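Local coordinates for intracellular exo-alpha-(1->5)-L-arabinofuranosidase (PDB 2Y2W), which hydrolyses terminal non-reducing alpha-(1->5)-linked L-arabinofuranosyl residues from arabinans, and also acts on wheat arabinoxylan, during plant cell-wall breakdown, at residues Phe67-Gly72 against Leu137-Thr142; Gly78-Ser83 against Thr144-Ile149; Phe115-Asn120 against Pro219-His224. All blocks are in the same frame, centred on the assembly; numbering follows the deposited sequence.

In the fold
Contacts 1 and 3 lie in loops that follow strands 65-67, 107-110 and 209-212 of a (beta/alpha)8 barrel: residues 67-72 follow the first, residues 115-120 and 137-142 belong to the long excursion after the second, and residues 219-224 follow the third. Their centres are about 11 Å apart, and both border the probable arabinofuranose site and touch a second subunit. Contact 2 stands apart from the pocket, its centre about 13 Å from that of contact 1 and about 21 Å from that of contact 3, and joins the end of helix 75-79 to the loop before helix 149-159. Along the chain the segments of every pair of contacts alternate.

Contact 1 of 3, residues Phe67-Gly72 against Leu137-Thr142; sequences FVEHLG and LAWHCT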
# COMPACT_ATOMS: atom_id res chain seq x y z
N PHE D 67 -18.61 -23.75 0.96
CA PHE D 67 -17.37 -23.02 1.17
C PHE D 67 -16.25 -23.99 1.54
O PHE D 67 -16.34 -24.71 2.53
CB PHE D 67 -17.60 -21.95 2.26
CG PHE D 67 -16.37 -21.18 2.69
CD1 PHE D 67 -15.35 -20.89 1.79
CD2 PHE D 67 -16.27 -20.71 3.99
CE1 PHE D 67 -14.23 -20.16 2.20
CE2 PHE D 67 -15.15 -19.99 4.40
CZ PHE D 67 -14.14 -19.71 3.50
N VAL D 68 -15.22 -24.02 0.71
CA VAL D 68 -14.03 -24.83 0.96
C VAL D 68 -12.83 -23.91 1.20
O VAL D 68 -12.42 -23.13 0.33
CB VAL D 68 -13.75 -25.82 -0.21
CG1 VAL D 68 -12.38 -26.45 -0.07
CG2 VAL D 68 -14.81 -26.90 -0.25
N GLU D 69 -12.28 -24.00 2.41
CA GLU D 69 -11.10 -23.24 2.79
C GLU D 69 -9.93 -24.18 3.04
O GLU D 69 -10.13 -25.32 3.48
CB GLU D 69 -11.39 -22.40 4.05
CG GLU D 69 -10.28 -21.40 4.42
CD GLU D 69 -10.59 -20.58 5.67
OE1 GLU D 69 -11.75 -20.60 6.15
OE2 GLU D 69 -9.67 -19.89 6.16
N HIS D 70 -8.72 -23.71 2.75
CA HIS D 70 -7.51 -24.41 3.16
C HIS D 70 -7.38 -24.28 4.68
O HIS D 70 -6.51 -23.56 5.19
CB HIS D 70 -6.29 -23.84 2.45
CG HIS D 70 -6.17 -24.25 1.01
ND1 HIS D 70 -5.08 -24.94 0.52
CD2 HIS D 70 -7.01 -24.06 -0.04
CE1 HIS D 70 -5.25 -25.16 -0.77
NE2 HIS D 70 -6.41 -24.64 -1.13
N LEU D 71 -8.27 -24.98 5.37
CA LEU D 71 -8.35 -24.97 6.82
C LEU D 71 -8.45 -26.42 7.26
O LEU D 71 -9.22 -27.20 6.69
CB LEU D 71 -9.60 -24.21 7.26
CG LEU D 71 -9.87 -23.78 8.71
CD1 LEU D 71 -11.16 -22.99 8.74
CD2 LEU D 71 -9.96 -24.95 9.69
N GLY D 72 -7.67 -26.78 8.28
CA GLY D 72 -7.71 -28.11 8.87
C GLY D 72 -7.68 -29.20 7.82
O GLY D 72 -6.68 -29.36 7.12
N LEU D 137 -0.55 -18.25 8.20
CA LEU D 137 -0.60 -17.55 9.49
C LEU D 137 -1.94 -17.73 10.20
O LEU D 137 -1.97 -17.87 11.42
CB LEU D 137 -0.30 -16.07 9.31
CG LEU D 137 1.14 -15.58 9.52
CD1 LEU D 137 2.13 -16.22 8.55
CD2 LEU D 137 1.17 -14.06 9.40
N ALA D 138 -3.02 -17.74 9.44
CA ALA D 138 -4.38 -17.79 9.99
C ALA D 138 -4.65 -19.00 10.89
O ALA D 138 -5.22 -18.86 11.97
CB ALA D 138 -5.40 -17.72 8.87
N TRP D 139 -4.24 -20.19 10.44
CA TRP D 139 -4.52 -21.43 11.16
C TRP D 139 -3.26 -22.12 11.67
O TRP D 139 -3.32 -23.23 12.22
CB TRP D 139 -5.37 -22.36 10.29
CG TRP D 139 -6.64 -21.69 9.88
CD1 TRP D 139 -6.92 -21.15 8.66
CD2 TRP D 139 -7.77 -21.42 10.71
NE1 TRP D 139 -8.17 -20.58 8.67
CE2 TRP D 139 -8.72 -20.73 9.91
CE3 TRP D 139 -8.09 -21.71 12.04
CZ2 TRP D 139 -9.96 -20.33 10.41
CZ3 TRP D 139 -9.33 -21.31 12.53
CH2 TRP D 139 -10.25 -20.63 11.72
N HIS D 140 -2.12 -21.45 11.50
CA HIS D 140 -0.81 -21.91 11.97
C HIS D 140 -0.46 -23.28 11.40
O HIS D 140 -0.15 -24.22 12.13
CB HIS D 140 -0.75 -21.90 13.50
CG HIS D 140 0.63 -21.75 14.05
ND1 HIS D 140 1.33 -20.56 13.99
CD2 HIS D 140 1.45 -22.63 14.68
CE1 HIS D 140 2.51 -20.72 14.55
NE2 HIS D 140 2.61 -21.96 14.98
N CYS D 141 -0.51 -23.39 10.08
CA CYS D 141 -0.23 -24.64 9.39
C CYS D 141 0.77 -24.44 8.27
O CYS D 141 0.89 -23.34 7.73
CB CYS D 141 -1.52 -25.24 8.82
SG CYS D 141 -2.73 -25.70 10.08
N THR D 142 1.50 -25.50 7.92
CA THR D 142 2.29 -25.52 6.70
C THR D 142 1.46 -26.09 5.55
O THR D 142 0.81 -27.13 5.69
CB THR D 142 3.65 -26.26 6.86
OG1 THR D 142 4.18 -26.57 5.56
CG2 THR D 142 3.50 -27.55 7.63
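E69 and W139 meet at about a right angle, the carboxylate turned 66° from the indole plane. The indole reaches the acid with its N-H edge: NE1 of W139 donates to OE2 of E69 over 3.0 Å, with an N-H...O angle of 160°. On the tryptophan side the oxygen lies close to the ring plane, whereas on the glutamate side the N-H arrives from above the carboxylate. E69 holds its CG anti to the backbone N (chi1 -172°) and continues extended, which carries OE2 out to the indole. L71 takes the flat side of the same ring. Its CG sits 3.6 Å from the centroid of the five-membered ring, almost on the normal, in a CH-pi contact, and L71 CD1 reaches on over the benzo half to 3.4 Å from W139 CZ2. One residue therefore engages the edge of the indole and another its face, which limits how the ring can shift or tilt. The setting is the C-terminal end of a (beta/alpha)8 barrel of glycoside hydrolase family 51, where E69, by similarity, binds alpha-L-arabinofuranose and W139 packs near N114, another residue that probably binds the sugar. The backbone N of F115 gives OE2 of E69 a second hydrogen bond, so two N-H groups grip one buried oxygen. A leucine in place of W139, with no N-H and no flat face, would probably leave OE2 with the F115 donor alone of the two and the carboxylate freer to turn. The H70 ring leads away from W139, its NE2 hydrogen-bonded to Y110 OH and its ND1 to E143 OE1.

Contact 2 of 3, residues Gly78-Ser83 against Thr144-Ile149; sequences GIYEPS and TNEMGI
Y80 and M147 form a Met-aromatic contact where the end of helix 75-79 meets the loop leading into helix 149-159. The two side chains slide past each other in opposite directions. M147 starts with a CB directed at Y80, and its CG lies over one face of the tyrosine ring, 3.7 Å from Y80 CG, as a CH-pi donor. Bends at chi2 and chi3 (-80° and -63°) turn the chain so that SD stays obliquely beside the ring, 4.6 Å from the Y80 ring centroid, while CE swings off it toward I79. There CE of M147 ends against the terminal methyl CD1 of I79, 3.7 Å away. F152 of helix 149-159 also packs on both M147 and I79, and the backbone N of M147 is hydrogen-bonded to Y76 OH. Within its own segment, Y80 has P82 CD over one ring face. The rim of the ring faces E146, whose carboxylate stands 73° from the aromatic plane. T144 OG1 donates to E146 OE2 over 3.0 Å and steadies the carboxylate, leaving the other oxygen, OE1, in the tyrosine plane at the ring edge, 3.4 Å from Y80 CE2.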
# COMPACT_ATOMS: atom_id res chain seq x y z
N GLY D 78 -10.01 -34.24 3.02
CA GLY D 78 -11.42 -33.92 2.81
C GLY D 78 -11.82 -34.20 1.38
O GLY D 78 -12.25 -35.30 1.06
N ILE D 79 -11.67 -33.20 0.52
CA ILE D 79 -11.95 -33.36 -0.90
C ILE D 79 -10.75 -33.95 -1.66
O ILE D 79 -10.92 -34.55 -2.71
CB ILE D 79 -12.41 -32.04 -1.56
CG1 ILE D 79 -11.34 -30.95 -1.44
CG2 ILE D 79 -13.75 -31.58 -0.96
CD1 ILE D 79 -11.43 -29.87 -2.49
N TYR D 80 -9.56 -33.78 -1.10
CA TYR D 80 -8.33 -34.25 -1.74
C TYR D 80 -7.59 -35.26 -0.86
O TYR D 80 -7.18 -34.95 0.26
CB TYR D 80 -7.43 -33.06 -2.08
CG TYR D 80 -6.17 -33.40 -2.83
CD1 TYR D 80 -6.21 -33.71 -4.19
CD2 TYR D 80 -4.93 -33.40 -2.19
CE1 TYR D 80 -5.05 -34.02 -4.89
CE2 TYR D 80 -3.76 -33.71 -2.88
CZ TYR D 80 -3.83 -34.01 -4.23
OH TYR D 80 -2.68 -34.32 -4.92
N GLU D 81 -7.42 -36.47 -1.39
CA GLU D 81 -6.71 -37.55 -0.70
C GLU D 81 -6.32 -38.61 -1.73
O GLU D 81 -7.07 -39.56 -1.95
CB GLU D 81 -7.58 -38.16 0.41
CG GLU D 81 -6.81 -38.91 1.49
CD GLU D 81 -7.68 -39.33 2.67
OE1 GLU D 81 -8.70 -38.67 2.95
OE2 GLU D 81 -7.32 -40.33 3.34
N PRO D 82 -5.14 -38.44 -2.36
CA PRO D 82 -4.70 -39.27 -3.50
C PRO D 82 -4.58 -40.77 -3.21
O PRO D 82 -4.75 -41.58 -4.12
CB PRO D 82 -3.32 -38.70 -3.83
CG PRO D 82 -3.30 -37.34 -3.25
CD PRO D 82 -4.13 -37.43 -2.01
N SER D 83 -4.30 -41.11 -1.96
CA SER D 83 -4.09 -42.50 -1.55
C SER D 83 -5.36 -43.16 -1.02
O SER D 83 -5.32 -44.29 -0.55
CB SER D 83 -2.98 -42.57 -0.51
OG SER D 83 -3.37 -41.91 0.68
N THR D 144 1.31 -27.38 1.61
CA THR D 144 2.09 -27.99 0.54
C THR D 144 1.72 -27.44 -0.83
O THR D 144 2.51 -27.54 -1.77
CB THR D 144 1.90 -29.52 0.51
OG1 THR D 144 0.51 -29.83 0.34
CG2 THR D 144 2.40 -30.14 1.80
N ASN D 145 0.52 -26.88 -0.93
CA ASN D 145 -0.02 -26.32 -2.17
C ASN D 145 -0.29 -27.35 -3.27
O ASN D 145 -0.34 -27.02 -4.45
CB ASN D 145 0.85 -25.16 -2.70
CG ASN D 145 0.74 -23.91 -1.85
OD1 ASN D 145 -0.33 -23.32 -1.73
ND2 ASN D 145 1.85 -23.51 -1.25
N GLU D 146 -0.49 -28.60 -2.86
CA GLU D 146 -0.91 -29.67 -3.77
C GLU D 146 -2.26 -29.33 -4.40
O GLU D 146 -2.55 -29.74 -5.53
CB GLU D 146 -0.98 -31.01 -3.06
CG GLU D 146 0.38 -31.57 -2.65
CD GLU D 146 0.28 -32.70 -1.63
OE1 GLU D 146 -0.53 -33.64 -1.84
OE2 GLU D 146 1.02 -32.66 -0.62
N MET D 147 -3.08 -28.58 -3.67
CA MET D 147 -4.31 -28.02 -4.20
C MET D 147 -4.18 -26.51 -4.45
O MET D 147 -3.66 -25.77 -3.61
CB MET D 147 -5.49 -28.30 -3.27
CG MET D 147 -6.06 -29.71 -3.41
SD MET D 147 -7.16 -29.90 -4.82
CE MET D 147 -8.49 -28.78 -4.40
N GLY D 148 -4.64 -26.09 -5.62
CA GLY D 148 -4.68 -24.69 -6.01
C GLY D 148 -5.84 -24.48 -6.95
O GLY D 148 -6.70 -25.35 -7.09
N ILE D 149 -5.87 -23.32 -7.62
CA ILE D 149 -6.99 -22.97 -8.49
C ILE D 149 -7.11 -23.87 -9.73
O ILE D 149 -8.21 -24.11 -10.21
CB ILE D 149 -7.00 -21.44 -8.85
CG1 ILE D 149 -8.31 -21.05 -9.56
CG2 ILE D 149 -5.77 -21.05 -9.65
CD1 ILE D 149 -9.56 -21.30 -8.74

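Contact 3 of 3, residues Phe115-Asn120 against Pro219-His224; sequences FVSNYN and PWQVGH
S117 and V222 bring the two backbones nearest, with CA atoms 5.6 Å apart, where a short 3-10 turn meets a type II beta turn. The first is held by a bond from the backbone N of Y119 to O of V116, 3.2 Å long; the second runs from Q221 to H224 and puts G223 at its third position, with the positive phi that glycine tolerates readily. CB of S117 points into this turn, as CB of V222 points back, and the two atoms stand 4.0 Å apart. Beside them CG1 of V222 lies 4.2 Å from CB of N118, whose amide end turns to D136 and L137. The polar link is made by S117 and Q221. OG of S117 donates to OE1 of Q221 over 2.6 Å, arriving in the carbonyl plane, on a lone pair, at a C=O...O angle of 119°. In Q221 a chi1 of -158° sets CG opposite the backbone N, and a bend at chi2 (72°) then brings the amide round to the serine. Both loops follow strands of the (beta/alpha)8 barrel, and L174 of the second subunit packs against V222. The same amide serves two residues that by similarity bind arabinofuranose: NE2 of Q221 donates to OD1 of N114, and OE1 accepts from ND2 of N214. With S117 and N214 both donating to OE1, the amide cannot flip without losing these bonds. Q221 is thus a second-shell residue behind the two asparagines, and S117, one step further out, probably orients its amide.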
# COMPACT_ATOMS: atom_id res chain seq x y z
N PHE D 115 -7.55 -17.87 5.54
CA PHE D 115 -6.42 -18.42 4.78
C PHE D 115 -5.95 -17.49 3.66
O PHE D 115 -4.75 -17.28 3.50
CB PHE D 115 -6.79 -19.81 4.22
CG PHE D 115 -5.79 -20.37 3.25
CD1 PHE D 115 -4.62 -20.96 3.71
CD2 PHE D 115 -6.02 -20.31 1.88
CE1 PHE D 115 -3.68 -21.48 2.80
CE2 PHE D 115 -5.10 -20.83 0.98
CZ PHE D 115 -3.93 -21.41 1.44
N VAL D 116 -6.90 -16.94 2.91
CA VAL D 116 -6.61 -16.18 1.68
C VAL D 116 -5.85 -14.87 1.92
O VAL D 116 -5.14 -14.39 1.03
CB VAL D 116 -7.90 -15.94 0.84
CG1 VAL D 116 -8.76 -14.83 1.43
CG2 VAL D 116 -7.56 -15.63 -0.61
N SER D 117 -5.97 -14.30 3.13
CA SER D 117 -5.35 -13.02 3.47
C SER D 117 -3.81 -13.03 3.48
O SER D 117 -3.19 -11.97 3.44
CB SER D 117 -5.89 -12.51 4.81
OG SER D 117 -7.24 -12.10 4.67
N ASN D 118 -3.21 -14.22 3.53
CA ASN D 118 -1.76 -14.35 3.39
C ASN D 118 -1.39 -15.46 2.41
O ASN D 118 -0.49 -16.26 2.65
CB ASN D 118 -1.08 -14.52 4.76
CG ASN D 118 -1.24 -15.92 5.33
OD1 ASN D 118 -0.26 -16.59 5.63
ND2 ASN D 118 -2.49 -16.36 5.49
N TYR D 119 -2.09 -15.47 1.27
CA TYR D 119 -1.94 -16.52 0.27
C TYR D 119 -1.51 -15.96 -1.08
O TYR D 119 -2.10 -15.00 -1.57
CB TYR D 119 -3.27 -17.29 0.15
CG TYR D 119 -3.31 -18.33 -0.94
CD1 TYR D 119 -2.43 -19.41 -0.95
CD2 TYR D 119 -4.25 -18.24 -1.96
CE1 TYR D 119 -2.47 -20.37 -1.96
CE2 TYR D 119 -4.31 -19.19 -2.97
CZ TYR D 119 -3.42 -20.25 -2.96
OH TYR D 119 -3.48 -21.19 -3.96
N ASN D 120 -0.49 -16.57 -1.67
CA ASN D 120 -0.03 -16.20 -3.01
C ASN D 120 -0.57 -17.20 -4.03
O ASN D 120 -0.18 -18.37 -4.01
CB ASN D 120 1.50 -16.16 -3.06
CG ASN D 120 2.11 -15.40 -1.90
OD1 ASN D 120 1.79 -14.24 -1.66
ND2 ASN D 120 3.01 -16.06 -1.17
N PRO D 219 -10.22 -7.98 13.48
CA PRO D 219 -8.84 -7.73 13.94
C PRO D 219 -7.97 -8.99 14.01
O PRO D 219 -6.78 -8.89 14.32
CB PRO D 219 -9.05 -7.13 15.35
CG PRO D 219 -10.47 -6.66 15.37
CD PRO D 219 -11.21 -7.63 14.51
N TRP D 220 -8.56 -10.15 13.73
CA TRP D 220 -7.81 -11.41 13.63
C TRP D 220 -7.26 -11.62 12.21
O TRP D 220 -6.43 -12.51 11.98
CB TRP D 220 -8.71 -12.59 14.02
CG TRP D 220 -9.95 -12.68 13.19
CD1 TRP D 220 -10.10 -13.32 11.99
CD2 TRP D 220 -11.22 -12.09 13.48
NE1 TRP D 220 -11.38 -13.17 11.52
CE2 TRP D 220 -12.09 -12.42 12.42
CE3 TRP D 220 -11.71 -11.31 14.54
CZ2 TRP D 220 -13.43 -12.00 12.38
CZ3 TRP D 220 -13.04 -10.90 14.51
CH2 TRP D 220 -13.88 -11.24 13.43
N GLN D 221 -7.73 -10.81 11.26
CA GLN D 221 -7.40 -10.97 9.85
C GLN D 221 -6.06 -10.33 9.51
O GLN D 221 -5.75 -9.22 9.94
CB GLN D 221 -8.50 -10.35 8.99
CG GLN D 221 -8.56 -10.88 7.56
CD GLN D 221 -9.10 -12.30 7.48
OE1 GLN D 221 -8.78 -13.04 6.55
NE2 GLN D 221 -9.93 -12.69 8.45
N VAL D 222 -5.25 -11.05 8.73
CA VAL D 222 -3.96 -10.56 8.29
C VAL D 222 -4.17 -9.34 7.40
O VAL D 222 -4.86 -9.42 6.38
CB VAL D 222 -3.13 -11.65 7.58
CG1 VAL D 222 -1.79 -11.10 7.10
CG2 VAL D 222 -2.91 -12.83 8.50
N GLY D 223 -3.60 -8.21 7.80
CA GLY D 223 -3.74 -6.95 7.08
C GLY D 223 -5.14 -6.37 7.19
O GLY D 223 -5.68 -5.84 6.22
N HIS D 224 -5.72 -6.46 8.39
CA HIS D 224 -7.07 -5.95 8.63
C HIS D 224 -7.15 -4.44 8.47
O HIS D 224 -6.19 -3.72 8.78
CB HIS D 224 -7.60 -6.39 10.00
CG HIS D 224 -6.85 -5.81 11.16
ND1 HIS D 224 -5.52 -6.09 11.41
CD2 HIS D 224 -7.24 -4.98 12.15
CE1 HIS D 224 -5.13 -5.45 12.50
NE2 HIS D 224 -6.16 -4.77 12.97